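Local coordinates for bifunctional protein PutA (Bradyrhizobium diazoefficiens, PDB 6BSN), which probably oxidises proline to glutamate in two steps, with an FAD-dependent proline dehydrogenase section followed by an NAD-dependent aldehyde dehydrogenase section, at residues P8-P13 against D285-S290; V279-A284 against G310-A315; A315-A320 against Y363-R368. The protein carries 1 engineered substitution. All coordinates share one frame; numbering follows the deposited sequence.

Contact 1 (P8-P13 against D285-S290). With PRO (proline), chain G.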
loop_
_atom_site.group_PDB
_atom_site.type_symbol
_atom_site.label_atom_id
_atom_site.label_comp_id
_atom_site.label_asym_id
_atom_site.label_seq_id
_atom_site.Cartn_x
_atom_site.Cartn_y
_atom_site.Cartn_z
ATOM N N PRO A 8 38.559 26.493 -35.720
ATOM C CA PRO A 8 37.563 25.969 -36.682
ATOM C C PRO A 8 36.149 26.317 -36.252
ATOM O O PRO A 8 35.920 26.722 -35.104
ATOM C CB PRO A 8 37.791 24.448 -36.641
ATOM C CG PRO A 8 38.409 24.202 -35.287
ATOM C CD PRO A 8 39.275 25.422 -35.010
ATOM N N PRO A 9 35.175 26.180 -37.152
ATOM C CA PRO A 9 33.775 26.410 -36.771
ATOM C C PRO A 9 33.398 25.614 -35.528
ATOM O O PRO A 9 33.716 24.432 -35.404
ATOM C CB PRO A 9 32.997 25.948 -38.007
ATOM C CG PRO A 9 33.964 26.182 -39.149
ATOM C CD PRO A 9 35.332 25.929 -38.596
ATOM N N PHE A 10 32.747 26.285 -34.581
ATOM C CA PHE A 10 32.445 25.649 -33.310
ATOM C C PHE A 10 31.545 24.425 -33.500
ATOM O O PHE A 10 30.495 24.505 -34.146
ATOM C CB PHE A 10 31.793 26.663 -32.383
ATOM C CG PHE A 10 31.533 26.143 -31.014
ATOM C CD1 PHE A 10 30.248 25.794 -30.621
ATOM C CD2 PHE A 10 32.576 26.012 -30.106
ATOM C CE1 PHE A 10 30.005 25.321 -29.327
ATOM C CE2 PHE A 10 32.349 25.524 -28.823
ATOM C CZ PHE A 10 31.063 25.175 -28.437
ATOM N N THR A 11 31.946 23.290 -32.924
ATOM C CA THR A 11 31.147 22.078 -33.050
ATOM C C THR A 11 31.346 21.146 -31.850
ATOM O O THR A 11 31.774 20.006 -31.968
ATOM C CB THR A 11 31.465 21.359 -34.360
ATOM O OG1 THR A 11 30.832 20.068 -34.357
ATOM C CG2 THR A 11 32.970 21.182 -34.531
ATOM N N ALA A 12 30.971 21.590 -30.664
ATOM C CA ALA A 12 31.047 20.722 -29.501
ATOM C C ALA A 12 29.870 19.741 -29.469
ATOM O O ALA A 12 28.816 19.997 -30.063
ATOM C CB ALA A 12 31.071 21.573 -28.235
ATOM N N PRO A 13 30.021 18.601 -28.784
ATOM C CA PRO A 13 28.875 17.693 -28.621
ATOM C C PRO A 13 27.701 18.412 -27.973
ATOM O O PRO A 13 27.874 19.241 -27.072
ATOM C CB PRO A 13 29.424 16.574 -27.725
ATOM C CG PRO A 13 30.907 16.525 -28.085
ATOM C CD PRO A 13 31.281 17.994 -28.310
ATOM N N ASP A 285 19.925 25.905 -30.237
ATOM C CA ASP A 285 20.121 25.524 -31.639
ATOM C C ASP A 285 20.655 26.672 -32.499
ATOM O O ASP A 285 20.894 26.466 -33.694
ATOM C CB ASP A 285 18.822 24.958 -32.257
ATOM C CG ASP A 285 17.725 26.017 -32.432
ATOM O OD1 ASP A 285 17.936 27.171 -32.018
ATOM O OD2 ASP A 285 16.637 25.694 -32.964
ATOM N N ARG A 286 20.855 27.861 -31.929
ATOM C CA ARG A 286 21.490 28.974 -32.631
ATOM C C ARG A 286 22.915 29.250 -32.157
ATOM O O ARG A 286 23.582 30.125 -32.728
ATOM C CB ARG A 286 20.643 30.248 -32.475
ATOM C CG ARG A 286 19.335 30.238 -33.269
ATOM C CD ARG A 286 18.362 31.291 -32.731
ATOM N NE ARG A 286 17.463 31.751 -33.783
ATOM C CZ ARG A 286 16.388 32.506 -33.591
ATOM N NH1 ARG A 286 16.038 32.884 -32.362
ATOM N NH2 ARG A 286 15.663 32.881 -34.643
ATOM N N LEU A 287 23.411 28.517 -31.154
ATOM C CA LEU A 287 24.759 28.765 -30.638
ATOM C C LEU A 287 25.803 28.725 -31.753
ATOM O O LEU A 287 26.525 29.705 -31.986
ATOM C CB LEU A 287 25.100 27.746 -29.534
ATOM C CG LEU A 287 26.475 27.930 -28.853
ATOM C CD1 LEU A 287 26.646 29.348 -28.315
ATOM C CD2 LEU A 287 26.690 26.905 -27.728
ATOM N N GLU A 288 25.884 27.594 -32.462
ATOM C CA GLU A 288 26.893 27.430 -33.507
ATOM C C GLU A 288 26.772 28.511 -34.582
ATOM O O GLU A 288 27.777 29.094 -34.993
ATOM C CB GLU A 288 26.797 26.037 -34.137
ATOM C CG GLU A 288 27.231 24.885 -33.267
ATOM C CD GLU A 288 27.116 23.538 -33.991
ATOM O OE1 GLU A 288 27.350 22.467 -33.368
ATOM O OE2 GLU A 288 26.776 23.553 -35.193
ATOM N N LEU A 289 25.547 28.792 -35.053
ATOM C CA LEU A 289 25.385 29.829 -36.066
ATOM C C LEU A 289 25.828 31.188 -35.528
ATOM O O LEU A 289 26.511 31.943 -36.228
ATOM C CB LEU A 289 23.935 29.899 -36.551
ATOM C CG LEU A 289 23.722 30.848 -37.737
ATOM C CD1 LEU A 289 24.640 30.470 -38.909
ATOM C CD2 LEU A 289 22.262 30.839 -38.185
ATOM N N SER A 290 25.500 31.497 -34.267
ATOM C CA SER A 290 25.890 32.801 -33.719
ATOM C C SER A 290 27.406 32.943 -33.662
ATOM O O SER A 290 27.947 34.023 -33.929
ATOM C CB SER A 290 25.293 33.007 -32.322
ATOM O OG SER A 290 25.987 32.233 -31.353
HETATM N N PRO G . 12.136 29.901 -36.714
HETATM C CA PRO G . 13.578 30.017 -36.629
HETATM C C PRO G . 14.086 29.837 -35.176
HETATM O O PRO G . 13.379 30.199 -34.195
HETATM C CB PRO G . 13.987 31.359 -37.181
HETATM C CG PRO G . 12.810 31.793 -38.045
HETATM C CD PRO G . 11.621 30.878 -37.625
HETATM O OXT PRO G . 15.223 29.327 -34.963
HETATM O O HOH W 1 28.034 20.085 -34.126
HETATM O O HOH W 2 27.739 22.444 -30.943
#
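Phe10 and Leu287 make the apolar part of this contact, with CE1 of the ring 4.0 Å from CD2 of the leucine. The CB of Phe10 leaves its backbone toward helix 287-298, and a CG anti to the backbone N (chi1 -176°) lays the ring beside Leu287 and Glu288; the same ring also packs on Leu291 of that helix and on Ala322 and Val323 of helix 320-333. At the ring's edge, near its plane, sits the methylene CG of Glu288, 4.1 Å from Phe10 CD1. The glutamate chain runs on, extended, past the carbonyl of Phe10, and its carboxylate stands 80° to the ring plane.

The 8-13 segment is thus an N-terminal arm lying against the start of a helix of the proline dehydrogenase barrel, the one that follows strand 276-279. In the first turn of that helix, Ser290 OG turns back onto Leu287 O at 2.7 Å.

The polar links between the two segments run through water. One molecule joins Thr11 OG1 (2.8 Å) to Glu288 OE1, and a second donates both to OE1 and to Ala12 O, 2.8 Å away; OE1 therefore accepts from two waters. The other carboxylate oxygen, OE2, takes the backbone N-H of Arg524, whose NH1 also reaches Phe10 O, and Thr11 OG1 pairs with Thr525 OG1.

Arg286 faces a different partner, a proline bound at one of the remote sites. The ligand carboxylate lies over one face of its guanidinium, and NH2 is 3.4 Å from the proline CB, while NE holds Phe247 O and NH1 pairs with Glu283.

Contact 2 (V279-A284 against G310-A315); sequences VDAEEA and GLAIQA. With FDA (dihydroflavine-adenine dinucleotide), chain C.
The carboxamide of Gln314 has the methyl group of Ala281 over one face: CB stands almost straight above the amide carbon, 3.4 Å from CD. In the plane of that amide lies Glu282 O, which accepts a hydrogen bond from NE2 at 2.9 Å. The second N-H of NE2 goes to the flavin carbonyl O2 (2.8 Å, 167° at the hydrogen). Both protons are therefore spent, one on the protein and one on the cofactor. The side chain arrives there with CG anti to the carbonyl carbon (chi1 -60°) and the rest extended; OE1 takes Gln317 NE2, which helps settle which way round the amide sits.

The flavin's pyrimidine end meets the backbone of Ala281 twice. Ala281 N donates to flavin O4 at 3.0 Å, and flavin N3 donates to Ala281 O at 2.8 Å. The methyl of Ala312 and CB of Asp280 pack against the same O4. The Asp280 carboxylate looks elsewhere, to Ser237, Lys239 and Arg341.

Behind this, Val279 and Leu311 form a parallel bridge, with Val279 N donating to Gly310 O and Ala312 N donating to Val279 O at 2.8 Å. This bridge lies at the C-terminal end of the barrel strands, where the active site of a TIM-barrel enzyme is found. Beyond the bridge the contact passes to the Ala281 and Ala312 methyls and to the Gln314 side chain. A water lies 2.7 Å from Ala312 O and is also within bonding distance of Val279 O.

The donors and acceptors match the flavin N3 and its flanking carbonyls one for one. The N-H groups aimed at O2 and O4 would probably help stabilise negative charge on the reduced ring.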
loop_
_atom_site.group_PDB
_atom_site.type_symbol
_atom_site.label_atom_id
_atom_site.label_comp_id
_atom_site.label_asym_id
_atom_site.label_seq_id
_atom_site.Cartn_x
_atom_site.Cartn_y
_atom_site.Cartn_z
ATOM N N VAL A 279 26.887 40.897 -28.049
ATOM C CA VAL A 279 25.929 40.008 -28.710
ATOM C C VAL A 279 25.297 39.057 -27.684
ATOM O O VAL A 279 25.967 38.203 -27.084
ATOM C CB VAL A 279 26.603 39.226 -29.850
ATOM C CG1 VAL A 279 25.570 38.398 -30.606
ATOM C CG2 VAL A 279 27.332 40.206 -30.808
ATOM N N ASP A 280 23.995 39.193 -27.491
ATOM C CA ASP A 280 23.274 38.332 -26.572
ATOM C C ASP A 280 23.292 36.880 -27.051
ATOM O O ASP A 280 23.489 36.588 -28.232
ATOM C CB ASP A 280 21.835 38.829 -26.424
ATOM C CG ASP A 280 21.732 40.128 -25.606
ATOM O OD1 ASP A 280 22.747 40.584 -25.022
ATOM O OD2 ASP A 280 20.615 40.679 -25.551
ATOM N N ALA A 281 23.116 35.959 -26.106
ATOM C CA ALA A 281 23.018 34.541 -26.422
ATOM C C ALA A 281 21.554 34.128 -26.403
ATOM O O ALA A 281 20.795 34.517 -25.510
ATOM C CB ALA A 281 23.822 33.679 -25.450
ATOM N N GLU A 282 21.162 33.349 -27.402
ATOM C CA GLU A 282 19.761 32.985 -27.555
ATOM C C GLU A 282 19.650 31.465 -27.441
ATOM O O GLU A 282 20.366 30.857 -26.633
ATOM C CB GLU A 282 19.226 33.547 -28.879
ATOM C CG GLU A 282 19.458 35.088 -28.991
ATOM C CD GLU A 282 18.827 35.720 -30.204
ATOM O OE1 GLU A 282 17.571 35.784 -30.237
ATOM O OE2 GLU A 282 19.592 36.162 -31.117
ATOM N N GLU A 283 18.762 30.843 -28.214
ATOM C CA GLU A 283 18.471 29.428 -28.016
ATOM C C GLU A 283 19.682 28.554 -28.341
ATOM O O GLU A 283 20.602 28.950 -29.064
ATOM C CB GLU A 283 17.279 28.997 -28.868
ATOM C CG GLU A 283 15.985 29.722 -28.533
ATOM C CD GLU A 283 15.798 31.046 -29.317
ATOM O OE1 GLU A 283 14.649 31.522 -29.348
ATOM O OE2 GLU A 283 16.773 31.612 -29.889
ATOM N N ALA A 284 19.656 27.326 -27.820
ATOM C CA ALA A 284 20.808 26.445 -27.998
ATOM C C ALA A 284 21.008 26.045 -29.459
ATOM O O ALA A 284 22.158 25.867 -29.893
ATOM C CB ALA A 284 20.677 25.211 -27.104
ATOM N N GLY A 310 32.009 42.086 -27.758
ATOM C CA GLY A 310 31.858 40.873 -26.978
ATOM C C GLY A 310 30.532 40.169 -27.174
ATOM O O GLY A 310 29.726 40.535 -28.032
ATOM N N LEU A 311 30.317 39.144 -26.338
ATOM C CA LEU A 311 29.163 38.269 -26.462
ATOM C C LEU A 311 28.815 37.717 -25.090
ATOM O O LEU A 311 29.640 37.731 -24.167
ATOM C CB LEU A 311 29.447 37.123 -27.426
ATOM C CG LEU A 311 30.213 35.938 -26.830
ATOM C CD1 LEU A 311 30.154 34.749 -27.796
ATOM C CD2 LEU A 311 31.647 36.277 -26.486
ATOM N N ALA A 312 27.576 37.242 -24.954
ATOM C CA ALA A 312 27.178 36.497 -23.763
ATOM C C ALA A 312 27.323 34.996 -24.003
ATOM O O ALA A 312 27.106 34.505 -25.116
ATOM C CB ALA A 312 25.741 36.806 -23.332
ATOM N N ILE A 313 27.671 34.280 -22.926
ATOM C CA ILE A 313 27.821 32.827 -22.891
ATOM C C ILE A 313 26.951 32.289 -21.759
ATOM O O ILE A 313 27.033 32.777 -20.623
ATOM C CB ILE A 313 29.292 32.420 -22.667
ATOM C CG1 ILE A 313 30.182 33.007 -23.762
ATOM C CG2 ILE A 313 29.435 30.896 -22.643
ATOM C CD1 ILE A 313 31.674 32.773 -23.514
ATOM N N GLN A 314 26.146 31.265 -22.056
ATOM C CA GLN A 314 25.156 30.729 -21.126
ATOM C C GLN A 314 25.730 29.523 -20.377
ATOM O O GLN A 314 25.935 28.454 -20.965
ATOM C CB GLN A 314 23.891 30.335 -21.882
ATOM C CG GLN A 314 23.250 31.492 -22.605
ATOM C CD GLN A 314 22.486 31.062 -23.830
ATOM O OE1 GLN A 314 22.967 30.230 -24.599
ATOM N NE2 GLN A 314 21.289 31.631 -24.029
ATOM N N ALA A 315 25.923 29.672 -19.061
ATOM C CA ALA A 315 26.506 28.593 -18.268
ATOM C C ALA A 315 25.588 27.387 -18.139
ATOM O O ALA A 315 26.078 26.298 -17.834
ATOM C CB ALA A 315 26.888 29.094 -16.873
HETATM P PA FDA C . 19.176 32.429 -10.413
HETATM O O1A FDA C . 17.902 32.323 -9.527
HETATM O O2A FDA C . 20.460 32.158 -9.859
HETATM O O5B FDA C . 19.311 31.451 -11.518
HETATM C C5B FDA C . 18.202 31.233 -12.382
HETATM C C4B FDA C . 18.637 30.423 -13.600
HETATM O O4B FDA C . 18.954 29.096 -13.277
HETATM C C3B FDA C . 17.627 30.292 -14.694
HETATM O O3B FDA C . 17.572 31.431 -15.446
HETATM C C2B FDA C . 18.149 29.142 -15.455
HETATM O O2B FDA C . 19.136 29.548 -16.343
HETATM C C1B FDA C . 18.730 28.283 -14.381
HETATM N N9A FDA C . 17.873 27.179 -13.981
HETATM C C8A FDA C . 16.643 27.225 -13.340
HETATM N N7A FDA C . 16.195 25.989 -13.171
HETATM C C5A FDA C . 17.114 25.084 -13.695
HETATM C C6A FDA C . 17.183 23.707 -13.800
HETATM N N6A FDA C . 16.127 22.883 -13.280
HETATM N N1A FDA C . 18.244 23.123 -14.377
HETATM C C2A FDA C . 19.261 23.849 -14.883
HETATM N N3A FDA C . 19.224 25.206 -14.789
HETATM C C4A FDA C . 18.197 25.832 -14.217
HETATM N N1 FDA C . 20.264 35.086 -20.554
HETATM C C2 FDA C . 20.558 34.495 -21.821
HETATM O O2 FDA C . 20.136 33.206 -22.028
HETATM N N3 FDA C . 21.258 35.231 -22.814
HETATM C C4 FDA C . 21.667 36.553 -22.543
HETATM O O4 FDA C . 22.350 37.287 -23.476
HETATM C C4X FDA C . 21.366 37.161 -21.216
HETATM N N5 FDA C . 21.743 38.520 -20.948
HETATM C C5X FDA C . 21.613 39.009 -19.584
HETATM C C6 FDA C . 22.189 40.350 -19.242
HETATM C C7 FDA C . 22.120 40.785 -17.891
HETATM C C7M FDA C . 22.694 42.128 -17.532
HETATM C C8 FDA C . 21.513 39.963 -16.881
HETATM C C8M FDA C . 21.424 40.398 -15.438
HETATM C C9 FDA C . 20.972 38.704 -17.217
HETATM C C9A FDA C . 21.037 38.235 -18.620
HETATM N N10 FDA C . 20.402 36.982 -18.979
HETATM C C10 FDA C . 20.690 36.436 -20.272
HETATM C "C1'" FDA C . 19.464 36.273 -18.089
HETATM C "C2'" FDA C . 20.179 35.184 -17.307
HETATM O "O2'" FDA C . 20.594 34.176 -18.159
HETATM C "C3'" FDA C . 19.275 34.599 -16.235
HETATM O "O3'" FDA C . 18.172 34.117 -16.881
HETATM C "C4'" FDA C . 18.776 35.555 -15.149
HETATM O "O4'" FDA C . 19.683 36.586 -14.940
HETATM C "C5'" FDA C . 18.567 34.825 -13.827
HETATM O "O5'" FDA C . 19.740 34.135 -13.439
HETATM P P FDA C . 20.501 34.382 -12.043
HETATM O O1P FDA C . 22.025 34.056 -11.943
HETATM O O2P FDA C . 20.068 35.864 -11.768
HETATM O O3P FDA C . 19.383 33.781 -11.006
HETATM O O HOH W 3 26.409 35.535 -27.550
#

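Contact 3 (A315-A320 against Y363-R368); sequences AYQKRA and YPVFTR. With FDA (dihydroflavine-adenine dinucleotide), chain C; SO4 (sulfate ion), chain I.
Val365 lies alongside Tyr316, pointing the same way, and lays its CG1 methyl over the middle of the phenol ring, 3.7 Å from the centroid, a CH-pi contact. With CG between the backbone N and the carbonyl carbon (chi1 70°), the Tyr316 ring lies beside Val365; its hydroxyl bonds to Tyr347 N.

Phe366 and Lys318 meet at a slant. CG of the lysine sits over one ring face, 4.1 Å from the centroid, while Ala315 O comes up in plane at the ring's edge. The lysine continues extended to Tyr363 O, where NZ donates at 2.9 Å; a water links NZ with Val365 O. NZ also bonds to Pro16 O and forms a salt bridge with Asp18. With an alanine here, the CG contact over the Phe366 ring is lost, and Tyr363 O and Asp18 would probably be left without their cationic partner.

Two backbone bonds frame the side chains: Phe366 N to Tyr316 O, and Lys318 N to Pro364 O, both 3.0 Å, making a single bridge centred on Gln317 and Val365. Gln317 then opens a type I turn into helix 320-333.

Thr367 O accepts the adenine N6A at 2.9 Å, and Tyr316 CD2 touches the ribose O2B. A beta-alpha loop and a helix-helix connection of the proline dehydrogenase barrel thus help line the adenosine end of the FAD site.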
loop_
_atom_site.group_PDB
_atom_site.type_symbol
_atom_site.label_atom_id
_atom_site.label_comp_id
_atom_site.label_asym_id
_atom_site.label_seq_id
_atom_site.Cartn_x
_atom_site.Cartn_y
_atom_site.Cartn_z
ATOM N N ALA A 315 25.923 29.672 -19.061
ATOM C CA ALA A 315 26.506 28.593 -18.268
ATOM C C ALA A 315 25.588 27.387 -18.139
ATOM O O ALA A 315 26.078 26.298 -17.834
ATOM C CB ALA A 315 26.888 29.094 -16.873
ATOM N N TYR A 316 24.274 27.537 -18.361
ATOM C CA TYR A 316 23.438 26.351 -18.218
ATOM C C TYR A 316 23.613 25.370 -19.367
ATOM O O TYR A 316 22.987 24.301 -19.340
ATOM C CB TYR A 316 21.949 26.725 -18.030
ATOM C CG TYR A 316 21.142 27.318 -19.186
ATOM C CD1 TYR A 316 21.707 27.595 -20.434
ATOM C CD2 TYR A 316 19.784 27.598 -19.011
ATOM C CE1 TYR A 316 20.936 28.141 -21.473
ATOM C CE2 TYR A 316 19.006 28.141 -20.034
ATOM C CZ TYR A 316 19.591 28.417 -21.268
ATOM O OH TYR A 316 18.825 28.959 -22.297
ATOM N N GLN A 317 24.445 25.695 -20.357
ATOM C CA GLN A 317 24.704 24.804 -21.482
ATOM C C GLN A 317 25.934 23.960 -21.202
ATOM O O GLN A 317 26.964 24.469 -20.745
ATOM C CB GLN A 317 24.915 25.586 -22.787
ATOM C CG GLN A 317 23.680 26.341 -23.304
ATOM C CD GLN A 317 23.637 26.420 -24.819
ATOM O OE1 GLN A 317 23.931 25.445 -25.513
ATOM N NE2 GLN A 317 23.293 27.593 -25.343
ATOM N N LYS A 318 25.831 22.668 -21.504
ATOM C CA LYS A 318 26.981 21.794 -21.345
ATOM C C LYS A 318 28.142 22.226 -22.233
ATOM O O LYS A 318 29.301 21.927 -21.920
ATOM C CB LYS A 318 26.563 20.350 -21.636
ATOM C CG LYS A 318 25.440 19.868 -20.710
ATOM C CD LYS A 318 24.693 18.665 -21.290
ATOM C CE LYS A 318 23.692 18.110 -20.272
ATOM N NZ LYS A 318 22.939 16.926 -20.792
ATOM N N ARG A 319 27.864 22.951 -23.311
ATOM C CA ARG A 319 28.933 23.433 -24.178
ATOM C C ARG A 319 29.564 24.729 -23.676
ATOM O O ARG A 319 30.500 25.217 -24.311
ATOM C CB ARG A 319 28.403 23.638 -25.599
ATOM C CG ARG A 319 28.009 22.358 -26.306
ATOM C CD ARG A 319 27.298 22.634 -27.645
ATOM N NE ARG A 319 26.020 23.306 -27.437
ATOM C CZ ARG A 319 25.265 23.827 -28.405
ATOM N NH1 ARG A 319 25.652 23.763 -29.668
ATOM N NH2 ARG A 319 24.120 24.440 -28.103
ATOM N N ALA A 320 29.094 25.288 -22.552
ATOM C CA ALA A 320 29.550 26.618 -22.134
ATOM C C ALA A 320 31.075 26.691 -22.040
ATOM O O ALA A 320 31.705 27.608 -22.585
ATOM C CB ALA A 320 28.913 26.990 -20.798
ATOM N N TYR A 363 19.527 16.608 -23.487
ATOM C CA TYR A 363 19.299 18.044 -23.384
ATOM C C TYR A 363 20.610 18.820 -23.501
ATOM O O TYR A 363 21.614 18.438 -22.892
ATOM C CB TYR A 363 18.635 18.397 -22.057
ATOM C CG TYR A 363 17.314 17.702 -21.874
ATOM C CD1 TYR A 363 17.222 16.546 -21.090
ATOM C CD2 TYR A 363 16.169 18.167 -22.517
ATOM C CE1 TYR A 363 16.006 15.887 -20.923
ATOM C CE2 TYR A 363 14.951 17.520 -22.361
ATOM C CZ TYR A 363 14.876 16.376 -21.561
ATOM O OH TYR A 363 13.677 15.720 -21.403
ATOM N N PRO A 364 20.638 19.904 -24.289
ATOM C CA PRO A 364 21.835 20.757 -24.323
ATOM C C PRO A 364 22.078 21.506 -23.025
ATOM O O PRO A 364 23.166 22.067 -22.846
ATOM C CB PRO A 364 21.530 21.733 -25.467
ATOM C CG PRO A 364 20.032 21.870 -25.431
ATOM C CD PRO A 364 19.568 20.434 -25.154
ATOM N N VAL A 365 21.101 21.556 -22.131
ATOM C CA VAL A 365 21.240 22.268 -20.872
ATOM C C VAL A 365 21.223 21.274 -19.721
ATOM O O VAL A 365 20.722 20.155 -19.840
ATOM C CB VAL A 365 20.130 23.321 -20.688
ATOM C CG1 VAL A 365 20.336 24.472 -21.637
ATOM C CG2 VAL A 365 18.759 22.660 -20.907
ATOM N N PHE A 366 21.786 21.695 -18.592
ATOM C CA PHE A 366 21.576 20.955 -17.355
ATOM C C PHE A 366 20.101 21.003 -16.978
ATOM O O PHE A 366 19.375 21.932 -17.350
ATOM C CB PHE A 366 22.463 21.531 -16.237
ATOM C CG PHE A 366 23.943 21.512 -16.591
ATOM C CD1 PHE A 366 24.637 20.307 -16.649
ATOM C CD2 PHE A 366 24.614 22.681 -16.910
ATOM C CE1 PHE A 366 25.983 20.277 -16.999
ATOM C CE2 PHE A 366 25.956 22.657 -17.267
ATOM C CZ PHE A 366 26.642 21.466 -17.316
ATOM N N THR A 367 19.653 19.974 -16.248
ATOM C CA THR A 367 18.265 19.876 -15.813
ATOM C C THR A 367 18.112 20.051 -14.313
ATOM O O THR A 367 16.983 20.123 -13.824
ATOM C CB THR A 367 17.642 18.531 -16.239
ATOM O OG1 THR A 367 18.462 17.437 -15.798
ATOM C CG2 THR A 367 17.530 18.454 -17.744
ATOM N N ARG A 368 19.205 20.166 -13.582
ATOM C CA ARG A 368 19.171 20.529 -12.171
ATOM C C ARG A 368 19.805 21.895 -12.011
ATOM O O ARG A 368 20.898 22.146 -12.529
ATOM C CB ARG A 368 19.904 19.503 -11.298
ATOM C CG ARG A 368 19.057 18.285 -11.017
ATOM C CD ARG A 368 19.658 17.446 -9.898
ATOM N NE ARG A 368 19.729 18.141 -8.610
ATOM C CZ ARG A 368 20.273 17.612 -7.513
ATOM N NH1 ARG A 368 20.787 16.381 -7.546
ATOM N NH2 ARG A 368 20.303 18.305 -6.379
HETATM P PA FDA C . 19.176 32.429 -10.413
HETATM O O1A FDA C . 17.902 32.323 -9.527
HETATM O O2A FDA C . 20.460 32.158 -9.859
HETATM O O5B FDA C . 19.311 31.451 -11.518
HETATM C C5B FDA C . 18.202 31.233 -12.382
HETATM C C4B FDA C . 18.637 30.423 -13.600
HETATM O O4B FDA C . 18.954 29.096 -13.277
HETATM C C3B FDA C . 17.627 30.292 -14.694
HETATM O O3B FDA C . 17.572 31.431 -15.446
HETATM C C2B FDA C . 18.149 29.142 -15.455
HETATM O O2B FDA C . 19.136 29.548 -16.343
HETATM C C1B FDA C . 18.730 28.283 -14.381
HETATM N N9A FDA C . 17.873 27.179 -13.981
HETATM C C8A FDA C . 16.643 27.225 -13.340
HETATM N N7A FDA C . 16.195 25.989 -13.171
HETATM C C5A FDA C . 17.114 25.084 -13.695
HETATM C C6A FDA C . 17.183 23.707 -13.800
HETATM N N6A FDA C . 16.127 22.883 -13.280
HETATM N N1A FDA C . 18.244 23.123 -14.377
HETATM C C2A FDA C . 19.261 23.849 -14.883
HETATM N N3A FDA C . 19.224 25.206 -14.789
HETATM C C4A FDA C . 18.197 25.832 -14.217
HETATM N N1 FDA C . 20.264 35.086 -20.554
HETATM C C2 FDA C . 20.558 34.495 -21.821
HETATM O O2 FDA C . 20.136 33.206 -22.028
HETATM N N3 FDA C . 21.258 35.231 -22.814
HETATM C C4 FDA C . 21.667 36.553 -22.543
HETATM O O4 FDA C . 22.350 37.287 -23.476
HETATM C C4X FDA C . 21.366 37.161 -21.216
HETATM N N5 FDA C . 21.743 38.520 -20.948
HETATM C C5X FDA C . 21.613 39.009 -19.584
HETATM C C6 FDA C . 22.189 40.350 -19.242
HETATM C C7 FDA C . 22.120 40.785 -17.891
HETATM C C7M FDA C . 22.694 42.128 -17.532
HETATM C C8 FDA C . 21.513 39.963 -16.881
HETATM C C8M FDA C . 21.424 40.398 -15.438
HETATM C C9 FDA C . 20.972 38.704 -17.217
HETATM C C9A FDA C . 21.037 38.235 -18.620
HETATM N N10 FDA C . 20.402 36.982 -18.979
HETATM C C10 FDA C . 20.690 36.436 -20.272
HETATM C "C1'" FDA C . 19.464 36.273 -18.089
HETATM C "C2'" FDA C . 20.179 35.184 -17.307
HETATM O "O2'" FDA C . 20.594 34.176 -18.159
HETATM C "C3'" FDA C . 19.275 34.599 -16.235
HETATM O "O3'" FDA C . 18.172 34.117 -16.881
HETATM C "C4'" FDA C . 18.776 35.555 -15.149
HETATM O "O4'" FDA C . 19.683 36.586 -14.940
HETATM C "C5'" FDA C . 18.567 34.825 -13.827
HETATM O "O5'" FDA C . 19.740 34.135 -13.439
HETATM P P FDA C . 20.501 34.382 -12.043
HETATM O O1P FDA C . 22.025 34.056 -11.943
HETATM O O2P FDA C . 20.068 35.864 -11.768
HETATM O O3P FDA C . 19.383 33.781 -11.006
HETATM S S SO4 I . 18.488 21.524 -7.453
HETATM O O1 SO4 I . 18.408 22.918 -7.040
HETATM O O2 SO4 I . 17.177 21.000 -7.830
HETATM O O3 SO4 I . 19.016 20.728 -6.340
HETATM O O4 SO4 I . 19.400 21.383 -8.588
HETATM O O HOH W 4 20.522 17.530 -18.769
HETATM O O HOH W 5 25.168 22.428 -24.772
#

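From the N terminus, contact 1 closes the longest loop, bringing residues 8-13 to 285-290 across some 270 residues and tying the N-terminal arm to the barrel. Contact 2 opens inside that loop, at 279-284, and closes beyond it, at 310-315, so the two cross; it completes the strand, helix, strand unit from 276-279 through 287-298 to 309-314. Contact 3 follows in series, sharing Ala315 with contact 2, and joins the loop after strand 309-314 to the one before helix 369-385. Arg319 knits all three: it packs on Pro13 and Leu287 and probably hydrogen-bonds to Ala284 O. Contacts 2 and 3 hold the same cofactor, near its flavin and adenine ends respectively.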